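Putative lipoprotein (Bacteroides thetaiotaomicron, PDB 4OUE) is probably a family 29 alpha-L-fucosidase, a glycoside hydrolase that would release terminal alpha-linked L-fucose from glycans. Local coordinates at residues 251-256 and 291-296; 191-196 and 203-208. All blocks are in the same frame, centred on the assembly; numbering follows the deposited sequence.

Interaction 1 of 2, residues 251-256 and 291-296; sequences PAETDV and VLLLNF. With IPT (1-methylethyl 1-thio-beta-D-galactopyranoside), chain D.
In the TIM-barrel-like catalytic domain, Thr254 and Val256 pair with the parallel strand 291-295, closing a beta-alpha-beta unit whose connection carries helix 275-283. The two strands run in the same direction, with an angle of 21° between them, and share the usual offset parallel ladder. Thr254 straddles Leu292: its N donates to Val291 O at 2.8 Å, and its O accepts from Leu293 N at 2.7 Å. Val256 straddles Leu294 in the same way, its N reaching Leu293 O at 3.0 Å, and CA-H groups of the strands add weaker contacts to the carbonyls.

Side chains alternate between two surroundings. Thr254, Val256, Leu292 and Leu294 lie on one face, where Ile281 and Leu278 of helix 275-283 pack against the aliphatic residues. Val256 has CG1 between its backbone N and carbonyl carbon (chi1 62°), which puts this methyl toward the leucines; it meets Leu292 CD1 at 3.6 Å and Leu294 CD1 at 4.1 Å. One methyl of the beta-branched valine thus serves both leucines, while the Thr254 hydroxyl is bonded to Ser290 OG.

Glu253, Asp255, Val291 and Leu293 occupy the other face. The extended chain of Glu253 carries OE2 to 3.3 Å from Leu293 CD2, an apolar neighbour for a buried carboxylate; Trp164 NE1 bonds OE2, and Trp17 NE1 bonds OE1. Further along, Asp255 CG stands between the backbone N and the carbonyl carbon (chi1 60°), and OD2 is hydrogen-bonded to O6 of the bound thiogalactoside at 2.6 Å. One strand both joins the barrel wall and lends a side chain to the sugar pocket. The ladder ends where Asn295 N donates to Val256 O at 2.9 Å, the donor lying in the carbonyl plane.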
ATOM      1  N   PRO A 251      -2.398  -7.455  -6.695  1.00 14.69           N
ATOM      2  CA  PRO A 251      -1.812  -6.119  -6.854  1.00 11.21           C
ATOM      3  C   PRO A 251      -0.606  -5.850  -5.951  1.00 16.56           C
ATOM      4  O   PRO A 251      -0.398  -6.524  -4.933  1.00 16.10           O
ATOM      5  CB  PRO A 251      -2.972  -5.173  -6.516  1.00 13.60           C
ATOM      6  CG  PRO A 251      -3.956  -5.997  -5.760  1.00 16.12           C
ATOM      7  CD  PRO A 251      -3.780  -7.416  -6.182  1.00 13.76           C
ATOM      8  N   ALA A 252       0.183  -4.852  -6.339  1.00 13.46           N
ATOM      9  CA  ALA A 252       1.431  -4.541  -5.659  1.00 16.23           C
ATOM     10  C   ALA A 252       1.256  -3.645  -4.432  1.00 15.75           C
ATOM     11  O   ALA A 252       0.601  -2.595  -4.482  1.00 15.65           O
ATOM     12  CB  ALA A 252       2.414  -3.909  -6.637  1.00 13.72           C
ATOM     13  N   GLU A 253       1.860  -4.059  -3.323  1.00 20.59           N
ATOM     14  CA  GLU A 253       1.925  -3.207  -2.145  1.00 14.05           C
ATOM     15  C   GLU A 253       3.341  -2.666  -2.023  1.00 13.22           C
ATOM     16  O   GLU A 253       4.296  -3.430  -1.929  1.00 15.46           O
ATOM     17  CB  GLU A 253       1.553  -4.003  -0.899  1.00 13.88           C
ATOM     18  CG  GLU A 253       1.386  -3.148   0.348  1.00 13.59           C
ATOM     19  CD  GLU A 253       1.125  -3.991   1.576  1.00 14.12           C
ATOM     20  OE1 GLU A 253      -0.056  -4.171   1.943  1.00 12.97           O
ATOM     21  OE2 GLU A 253       2.105  -4.487   2.167  1.00 14.99           O
ATOM     22  N   THR A 254       3.472  -1.345  -2.020  1.00 14.82           N
ATOM     23  CA  THR A 254       4.781  -0.692  -1.985  1.00 13.34           C
ATOM     24  C   THR A 254       5.204  -0.334  -0.554  1.00 14.03           C
ATOM     25  O   THR A 254       4.515   0.439   0.120  1.00 14.75           O
ATOM     26  CB  THR A 254       4.725   0.583  -2.836  1.00 11.49           C
ATOM     27  OG1 THR A 254       4.322   0.229  -4.167  1.00 14.21           O
ATOM     28  CG2 THR A 254       6.064   1.263  -2.892  1.00 12.12           C
ATOM     29  N   ASP A 255       6.336  -0.877  -0.101  1.00 11.78           N
ATOM     30  CA  ASP A 255       6.818  -0.646   1.272  1.00 12.44           C
ATOM     31  C   ASP A 255       8.087   0.194   1.335  1.00 13.44           C
ATOM     32  O   ASP A 255       9.025  -0.030   0.570  1.00 15.76           O
ATOM     33  CB  ASP A 255       7.045  -1.965   2.020  1.00 11.01           C
ATOM     34  CG  ASP A 255       8.074  -2.875   1.337  1.00 19.84           C
ATOM     35  OD1 ASP A 255       8.090  -2.963   0.084  1.00 15.49           O
ATOM     36  OD2 ASP A 255       8.870  -3.525   2.065  1.00 13.91           O
ATOM     37  N   VAL A 256       8.121   1.147   2.260  1.00  8.87           N
ATOM     38  CA  VAL A 256       9.283   2.008   2.407  1.00 13.67           C
ATOM     39  C   VAL A 256       9.336   2.602   3.816  1.00 14.77           C
ATOM     40  O   VAL A 256       8.296   2.829   4.452  1.00 14.58           O
ATOM     41  CB  VAL A 256       9.282   3.119   1.327  1.00 14.76           C
ATOM     42  CG1 VAL A 256       8.054   4.013   1.466  1.00 12.70           C
ATOM     43  CG2 VAL A 256      10.556   3.935   1.379  1.00 12.26           C
ATOM     44  N   VAL A 291      -0.392   0.630  -3.302  1.00 13.18           N
ATOM     45  CA  VAL A 291      -0.742   1.099  -1.975  1.00 15.16           C
ATOM     46  C   VAL A 291       0.572   1.322  -1.227  1.00 18.29           C
ATOM     47  O   VAL A 291       1.511   0.510  -1.331  1.00 14.38           O
ATOM     48  CB  VAL A 291      -1.642   0.076  -1.228  1.00 16.66           C
ATOM     49  CG1 VAL A 291      -1.613   0.299   0.300  1.00 14.11           C
ATOM     50  CG2 VAL A 291      -3.077   0.133  -1.766  1.00 11.17           C
ATOM     51  N   LEU A 292       0.645   2.437  -0.504  1.00 13.21           N
ATOM     52  CA  LEU A 292       1.867   2.813   0.189  1.00 13.22           C
ATOM     53  C   LEU A 292       1.861   2.321   1.636  1.00 13.67           C
ATOM     54  O   LEU A 292       1.040   2.756   2.459  1.00 13.47           O
ATOM     55  CB  LEU A 292       2.060   4.336   0.121  1.00 10.58           C
ATOM     56  CG  LEU A 292       3.220   4.932   0.933  1.00 14.18           C
ATOM     57  CD1 LEU A 292       4.562   4.304   0.546  1.00  9.94           C
ATOM     58  CD2 LEU A 292       3.259   6.449   0.761  1.00 12.45           C
ATOM     59  N   LEU A 293       2.770   1.402   1.940  1.00 14.78           N
ATOM     60  CA  LEU A 293       3.004   0.974   3.319  1.00 13.21           C
ATOM     61  C   LEU A 293       4.218   1.727   3.854  1.00 12.22           C
ATOM     62  O   LEU A 293       5.358   1.435   3.481  1.00 14.50           O
ATOM     63  CB  LEU A 293       3.221  -0.538   3.374  1.00 12.73           C
ATOM     64  CG  LEU A 293       3.669  -1.208   4.683  1.00 15.36           C
ATOM     65  CD1 LEU A 293       2.809  -0.793   5.876  1.00  9.45           C
ATOM     66  CD2 LEU A 293       3.629  -2.733   4.497  1.00 11.89           C
ATOM     67  N   LEU A 294       3.973   2.706   4.724  1.00  9.83           N
ATOM     68  CA  LEU A 294       5.028   3.607   5.172  1.00  9.38           C
ATOM     69  C   LEU A 294       5.416   3.318   6.629  1.00 12.16           C
ATOM     70  O   LEU A 294       4.580   3.401   7.534  1.00 11.76           O
ATOM     71  CB  LEU A 294       4.575   5.064   5.008  1.00  9.29           C
ATOM     72  CG  LEU A 294       5.497   6.200   5.476  1.00 11.09           C
ATOM     73  CD1 LEU A 294       6.810   6.213   4.709  1.00  8.39           C
ATOM     74  CD2 LEU A 294       4.793   7.560   5.363  1.00  9.08           C
ATOM     75  N   ASN A 295       6.686   2.990   6.853  1.00  9.66           N
ATOM     76  CA  ASN A 295       7.165   2.639   8.186  1.00 10.54           C
ATOM     77  C   ASN A 295       7.541   3.825   9.095  1.00 11.01           C
ATOM     78  O   ASN A 295       8.303   4.720   8.694  1.00 10.00           O
ATOM     79  CB  ASN A 295       8.347   1.680   8.060  1.00 13.01           C
ATOM     80  CG  ASN A 295       8.979   1.351   9.400  1.00 12.23           C
ATOM     81  OD1 ASN A 295       8.411   0.606  10.203  1.00 12.49           O
ATOM     82  ND2 ASN A 295      10.172   1.894   9.642  1.00 11.61           N
ATOM     83  N   PHE A 296       6.988   3.823  10.308  1.00  9.75           N
ATOM     84  CA  PHE A 296       7.372   4.769  11.362  1.00 12.10           C
ATOM     85  C   PHE A 296       7.924   3.931  12.505  1.00 11.95           C
ATOM     86  O   PHE A 296       7.163   3.242  13.182  1.00 13.67           O
ATOM     87  CB  PHE A 296       6.149   5.499  11.927  1.00 11.04           C
ATOM     88  CG  PHE A 296       5.383   6.326  10.921  1.00 12.28           C
ATOM     89  CD1 PHE A 296       5.481   7.715  10.936  1.00 10.01           C
ATOM     90  CD2 PHE A 296       4.534   5.726   9.996  1.00 10.55           C
ATOM     91  CE1 PHE A 296       4.765   8.485  10.041  1.00  9.73           C
ATOM     92  CE2 PHE A 296       3.811   6.502   9.092  1.00 12.01           C
ATOM     93  CZ  PHE A 296       3.928   7.882   9.121  1.00 10.67           C
TER
HETATM   94  C1  IPT D 502      12.725  -8.811   0.506  1.00 26.44           C
HETATM   95  C2  IPT D 502      12.068 -10.146   0.444  1.00 20.02           C
HETATM   96  O2  IPT D 502      12.852 -11.034  -0.264  1.00 21.00           O
HETATM   97  C3  IPT D 502      10.720  -9.984  -0.188  1.00 21.45           C
HETATM   98  O3  IPT D 502      10.071 -11.210  -0.200  1.00 20.02           O
HETATM   99  C4  IPT D 502       9.917  -8.953   0.556  1.00 17.87           C
HETATM  100  O4  IPT D 502       9.582  -9.439   1.812  1.00 16.53           O
HETATM  101  C5  IPT D 502      10.733  -7.702   0.707  1.00 20.74           C
HETATM  102  O5  IPT D 502      11.954  -7.984   1.315  1.00 21.18           O
HETATM  103  C6  IPT D 502       9.994  -6.703   1.541  1.00 17.60           C
HETATM  104  O6  IPT D 502      10.506  -5.433   1.345  1.00 16.83           O
HETATM  105  S1  IPT D 502      14.383  -9.005   1.127  1.00 21.06           S
HETATM  106  C1' IPT D 502      15.334  -7.555   0.751  1.00 28.98           C
HETATM  107  C2' IPT D 502      16.250  -7.797  -0.402  1.00 29.35           C
HETATM  108  C3' IPT D 502      14.427  -6.463   0.315  1.00 26.42           C

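Interaction 2 of 2, residues 191-196 and 203-208; sequences DCVIFG and FADVRW. With IPT (1-methylethyl 1-thio-beta-D-galactopyranoside), chain D.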
ATOM      1  N   ASP A 191     -11.618 -11.428   6.388  1.00 26.99           N
ATOM      2  CA  ASP A 191     -11.381 -10.160   5.713  1.00 25.25           C
ATOM      3  C   ASP A 191      -9.897  -9.793   5.632  1.00 29.76           C
ATOM      4  O   ASP A 191      -9.542  -8.766   5.055  1.00 29.92           O
ATOM      5  CB  ASP A 191     -12.144  -9.044   6.421  1.00 28.63           C
ATOM      6  CG  ASP A 191     -13.631  -9.122   6.176  1.00 33.66           C
ATOM      7  OD1 ASP A 191     -14.017  -9.697   5.142  1.00 39.48           O
ATOM      8  OD2 ASP A 191     -14.410  -8.600   7.003  1.00 37.56           O
ATOM      9  N   CYS A 192      -9.037 -10.631   6.207  1.00 26.38           N
ATOM     10  CA  CYS A 192      -7.615 -10.306   6.336  1.00 23.81           C
ATOM     11  C   CYS A 192      -6.853 -10.425   5.024  1.00 21.89           C
ATOM     12  O   CYS A 192      -6.819 -11.489   4.411  1.00 19.27           O
ATOM     13  CB  CYS A 192      -6.950 -11.213   7.381  1.00 21.21           C
ATOM     14  SG  CYS A 192      -5.181 -10.887   7.663  1.00 18.73           S
ATOM     15  N   VAL A 193      -6.224  -9.334   4.604  1.00 19.68           N
ATOM     16  CA  VAL A 193      -5.396  -9.346   3.408  1.00 16.95           C
ATOM     17  C   VAL A 193      -4.049 -10.021   3.695  1.00 17.45           C
ATOM     18  O   VAL A 193      -3.402  -9.736   4.711  1.00 17.82           O
ATOM     19  CB  VAL A 193      -5.174  -7.910   2.904  1.00 17.05           C
ATOM     20  CG1 VAL A 193      -4.171  -7.893   1.778  1.00 17.87           C
ATOM     21  CG2 VAL A 193      -6.491  -7.321   2.438  1.00 16.42           C
ATOM     22  N   ILE A 194      -3.628 -10.932   2.823  1.00 17.05           N
ATOM     23  CA  ILE A 194      -2.326 -11.565   3.006  1.00 15.89           C
ATOM     24  C   ILE A 194      -1.300 -10.992   2.032  1.00 16.18           C
ATOM     25  O   ILE A 194      -1.473 -11.077   0.814  1.00 20.30           O
ATOM     26  CB  ILE A 194      -2.382 -13.095   2.822  1.00 15.05           C
ATOM     27  CG1 ILE A 194      -3.231 -13.745   3.916  1.00 13.18           C
ATOM     28  CG2 ILE A 194      -0.978 -13.678   2.852  1.00 15.92           C
ATOM     29  CD1 ILE A 194      -3.371 -15.253   3.736  1.00 18.91           C
ATOM     30  N   PHE A 195      -0.243 -10.395   2.576  1.00 17.36           N
ATOM     31  CA  PHE A 195       0.898  -9.984   1.769  1.00 17.00           C
ATOM     32  C   PHE A 195       1.767 -11.210   1.622  1.00 20.07           C
ATOM     33  O   PHE A 195       2.471 -11.594   2.566  1.00 20.22           O
ATOM     34  CB  PHE A 195       1.676  -8.867   2.462  1.00 15.40           C
ATOM     35  CG  PHE A 195       2.945  -8.461   1.747  1.00 14.96           C
ATOM     36  CD1 PHE A 195       2.909  -7.541   0.709  1.00 13.62           C
ATOM     37  CD2 PHE A 195       4.176  -8.987   2.127  1.00 12.23           C
ATOM     38  CE1 PHE A 195       4.074  -7.158   0.061  1.00 13.46           C
ATOM     39  CE2 PHE A 195       5.351  -8.598   1.488  1.00 11.82           C
ATOM     40  CZ  PHE A 195       5.299  -7.685   0.453  1.00 13.00           C
ATOM     41  N   GLY A 196       1.701 -11.843   0.450  1.00 22.81           N
ATOM     42  CA  GLY A 196       2.420 -13.083   0.212  1.00 18.27           C
ATOM     43  C   GLY A 196       3.675 -12.968  -0.640  1.00 19.92           C
ATOM     44  O   GLY A 196       3.693 -12.303  -1.679  1.00 20.89           O
ATOM     45  N   PHE A 203      -1.388 -18.170  -2.106  1.00 20.02           N
ATOM     46  CA  PHE A 203      -2.281 -17.690  -1.049  1.00 20.22           C
ATOM     47  C   PHE A 203      -2.267 -16.166  -0.887  1.00 23.09           C
ATOM     48  O   PHE A 203      -3.042 -15.605  -0.100  1.00 21.11           O
ATOM     49  CB  PHE A 203      -1.940 -18.388   0.269  1.00 20.92           C
ATOM     50  CG  PHE A 203      -1.792 -19.871   0.125  1.00 22.58           C
ATOM     51  CD1 PHE A 203      -2.911 -20.674  -0.064  1.00 24.20           C
ATOM     52  CD2 PHE A 203      -0.539 -20.463   0.143  1.00 19.65           C
ATOM     53  CE1 PHE A 203      -2.785 -22.041  -0.211  1.00 19.31           C
ATOM     54  CE2 PHE A 203      -0.405 -21.829  -0.010  1.00 17.99           C
ATOM     55  CZ  PHE A 203      -1.530 -22.615  -0.194  1.00 23.72           C
ATOM     56  N   ALA A 204      -1.405 -15.508  -1.659  1.00 19.20           N
ATOM     57  CA  ALA A 204      -1.224 -14.058  -1.593  1.00 19.06           C
ATOM     58  C   ALA A 204      -2.421 -13.269  -2.117  1.00 22.27           C
ATOM     59  O   ALA A 204      -2.940 -13.569  -3.195  1.00 21.85           O
ATOM     60  CB  ALA A 204       0.018 -13.668  -2.378  1.00 16.92           C
ATOM     61  N   ASP A 205      -2.844 -12.248  -1.368  1.00 20.66           N
ATOM     62  CA  ASP A 205      -3.831 -11.287  -1.867  1.00 19.28           C
ATOM     63  C   ASP A 205      -3.143 -10.105  -2.536  1.00 18.22           C
ATOM     64  O   ASP A 205      -3.685  -9.506  -3.474  1.00 16.27           O
ATOM     65  CB  ASP A 205      -4.708 -10.759  -0.728  1.00 21.06           C
ATOM     66  CG  ASP A 205      -5.631 -11.813  -0.170  1.00 23.87           C
ATOM     67  OD1 ASP A 205      -6.405 -12.394  -0.958  1.00 23.48           O
ATOM     68  OD2 ASP A 205      -5.574 -12.069   1.057  1.00 23.70           O
ATOM     69  N   VAL A 206      -1.969  -9.744  -2.014  1.00 16.34           N
ATOM     70  CA  VAL A 206      -1.173  -8.654  -2.575  1.00 16.87           C
ATOM     71  C   VAL A 206       0.287  -9.106  -2.632  1.00 20.48           C
ATOM     72  O   VAL A 206       0.696 -10.007  -1.879  1.00 14.24           O
ATOM     73  CB  VAL A 206      -1.328  -7.319  -1.776  1.00 17.65           C
ATOM     74  CG1 VAL A 206      -2.803  -6.884  -1.717  1.00 10.29           C
ATOM     75  CG2 VAL A 206      -0.745  -7.452  -0.358  1.00 12.38           C
ATOM     76  N   ARG A 207       1.058  -8.489  -3.528  1.00 15.70           N
ATOM     77  CA  ARG A 207       2.429  -8.909  -3.806  1.00 14.02           C
ATOM     78  C   ARG A 207       3.435  -7.820  -3.461  1.00 15.02           C
ATOM     79  O   ARG A 207       3.079  -6.646  -3.331  1.00 17.10           O
ATOM     80  CB  ARG A 207       2.574  -9.254  -5.299  1.00 15.63           C
ATOM     81  CG  ARG A 207       2.560  -8.016  -6.234  1.00 17.09           C
ATOM     82  CD  ARG A 207       2.658  -8.402  -7.716  1.00 14.90           C
ATOM     83  NE  ARG A 207       2.976  -7.254  -8.569  1.00 14.97           N
ATOM     84  CZ  ARG A 207       2.093  -6.626  -9.348  1.00 16.93           C
ATOM     85  NH1 ARG A 207       0.826  -7.028  -9.383  1.00 13.19           N
ATOM     86  NH2 ARG A 207       2.474  -5.589 -10.087  1.00 12.99           N
ATOM     87  N   TRP A 208       4.701  -8.203  -3.333  1.00 13.93           N
ATOM     88  CA  TRP A 208       5.771  -7.219  -3.250  1.00 12.80           C
ATOM     89  C   TRP A 208       6.016  -6.646  -4.639  1.00 16.71           C
ATOM     90  O   TRP A 208       5.645  -7.262  -5.644  1.00 17.50           O
ATOM     91  CB  TRP A 208       7.051  -7.881  -2.732  1.00 13.09           C
ATOM     92  CG  TRP A 208       8.145  -6.892  -2.434  1.00 16.95           C
ATOM     93  CD1 TRP A 208       8.010  -5.644  -1.870  1.00 12.78           C
ATOM     94  CD2 TRP A 208       9.539  -7.068  -2.689  1.00 14.48           C
ATOM     95  NE1 TRP A 208       9.243  -5.048  -1.753  1.00 11.74           N
ATOM     96  CE2 TRP A 208      10.197  -5.900  -2.255  1.00 14.60           C
ATOM     97  CE3 TRP A 208      10.296  -8.110  -3.244  1.00 16.89           C
ATOM     98  CZ2 TRP A 208      11.582  -5.744  -2.354  1.00 19.36           C
ATOM     99  CZ3 TRP A 208      11.667  -7.953  -3.348  1.00 14.63           C
ATOM    100  CH2 TRP A 208      12.301  -6.781  -2.899  1.00 15.48           C
TER
HETATM  101  C1  IPT D 502      12.725  -8.811   0.506  1.00 26.44           C
HETATM  102  C2  IPT D 502      12.068 -10.146   0.444  1.00 20.02           C
HETATM  103  O2  IPT D 502      12.852 -11.034  -0.264  1.00 21.00           O
HETATM  104  C3  IPT D 502      10.720  -9.984  -0.188  1.00 21.45           C
HETATM  105  O3  IPT D 502      10.071 -11.210  -0.200  1.00 20.02           O
HETATM  106  C4  IPT D 502       9.917  -8.953   0.556  1.00 17.87           C
HETATM  107  O4  IPT D 502       9.582  -9.439   1.812  1.00 16.53           O
HETATM  108  C5  IPT D 502      10.733  -7.702   0.707  1.00 20.74           C
HETATM  109  O5  IPT D 502      11.954  -7.984   1.315  1.00 21.18           O
HETATM  110  C6  IPT D 502       9.994  -6.703   1.541  1.00 17.60           C
HETATM  111  O6  IPT D 502      10.506  -5.433   1.345  1.00 16.83           O
HETATM  112  S1  IPT D 502      14.383  -9.005   1.127  1.00 21.06           S
HETATM  113  C1' IPT D 502      15.334  -7.555   0.751  1.00 28.98           C
HETATM  114  C2' IPT D 502      16.250  -7.797  -0.402  1.00 29.35           C
HETATM  115  C3' IPT D 502      14.427  -6.463   0.315  1.00 26.42           C
HETATM  116  O   HOH W   1       5.333 -11.009  -3.377  1.00 19.92           O
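Phe195, on barrel strand 193-195, lies against the loop segment 203-208 that crosses it at a steep angle, and its ring leads toward the sugar pocket. With CG anti to the backbone N (chi1 175°), the side chain runs along the loop: CB is 4.0 Å from Val206 CG2, and CD1 meets the same methyl at the ring edge. CE1 sits 3.6 Å from Arg207 O, and at the tip CZ touches Trp208 CB at 3.6 Å. Trp208 lies alongside Phe195, and its indole is the platform for the ligand, with C5 of the galactoside 3.5 Å above the indole plane, over its centre, a CH-pi arrangement common in carbohydrate sites.

Backbone bonds plus one to the Asp205 carboxylate join loop and strand. Ile194 O accepts from Asp205 N and Val206 N, Gly196 N donates to Val206 O at 3.1 Å, and Ile194 N-H donates to the anti lone pair of Asp205 OD2 at 2.9 Å. Asp205 thus binds both N and O of Ile194; a short acid suits the place, accepting the N-H while its OD1 salt-bridges Arg13. Gly196, lacking a side chain, lets Ala204 CB approach its CA to 3.6 Å, and a water links Gly196 O to Trp208 N.

These polar bonds fasten the loop to the strand and, with the aromatic contact and water bridge, probably help hold Trp208 with one face against the sugar.

Interaction 2 precedes interaction 1 along the chain, and their centres lie 13 Å apart in the same barrel domain. Strands 193-195 and 253-257 are the two outermost strands of the seven-stranded parallel sheet. Segment 203-208 spans the gap between them: held to the first in interaction 2, it also makes probable backbone hydrogen bonds from Arg207 to Pro251 and Glu253, helping to close the barrel. Trp17 of helix 12-20 touches residues of both interactions. Each contributes a side chain to one sugar-binding pocket, and a weak hydrogen bond from Trp208 NE1 to Asp255 OD1 ties these two side chains together. Glu232, Glu212, Asp166 and Gly167 also hydrogen-bond the ligand.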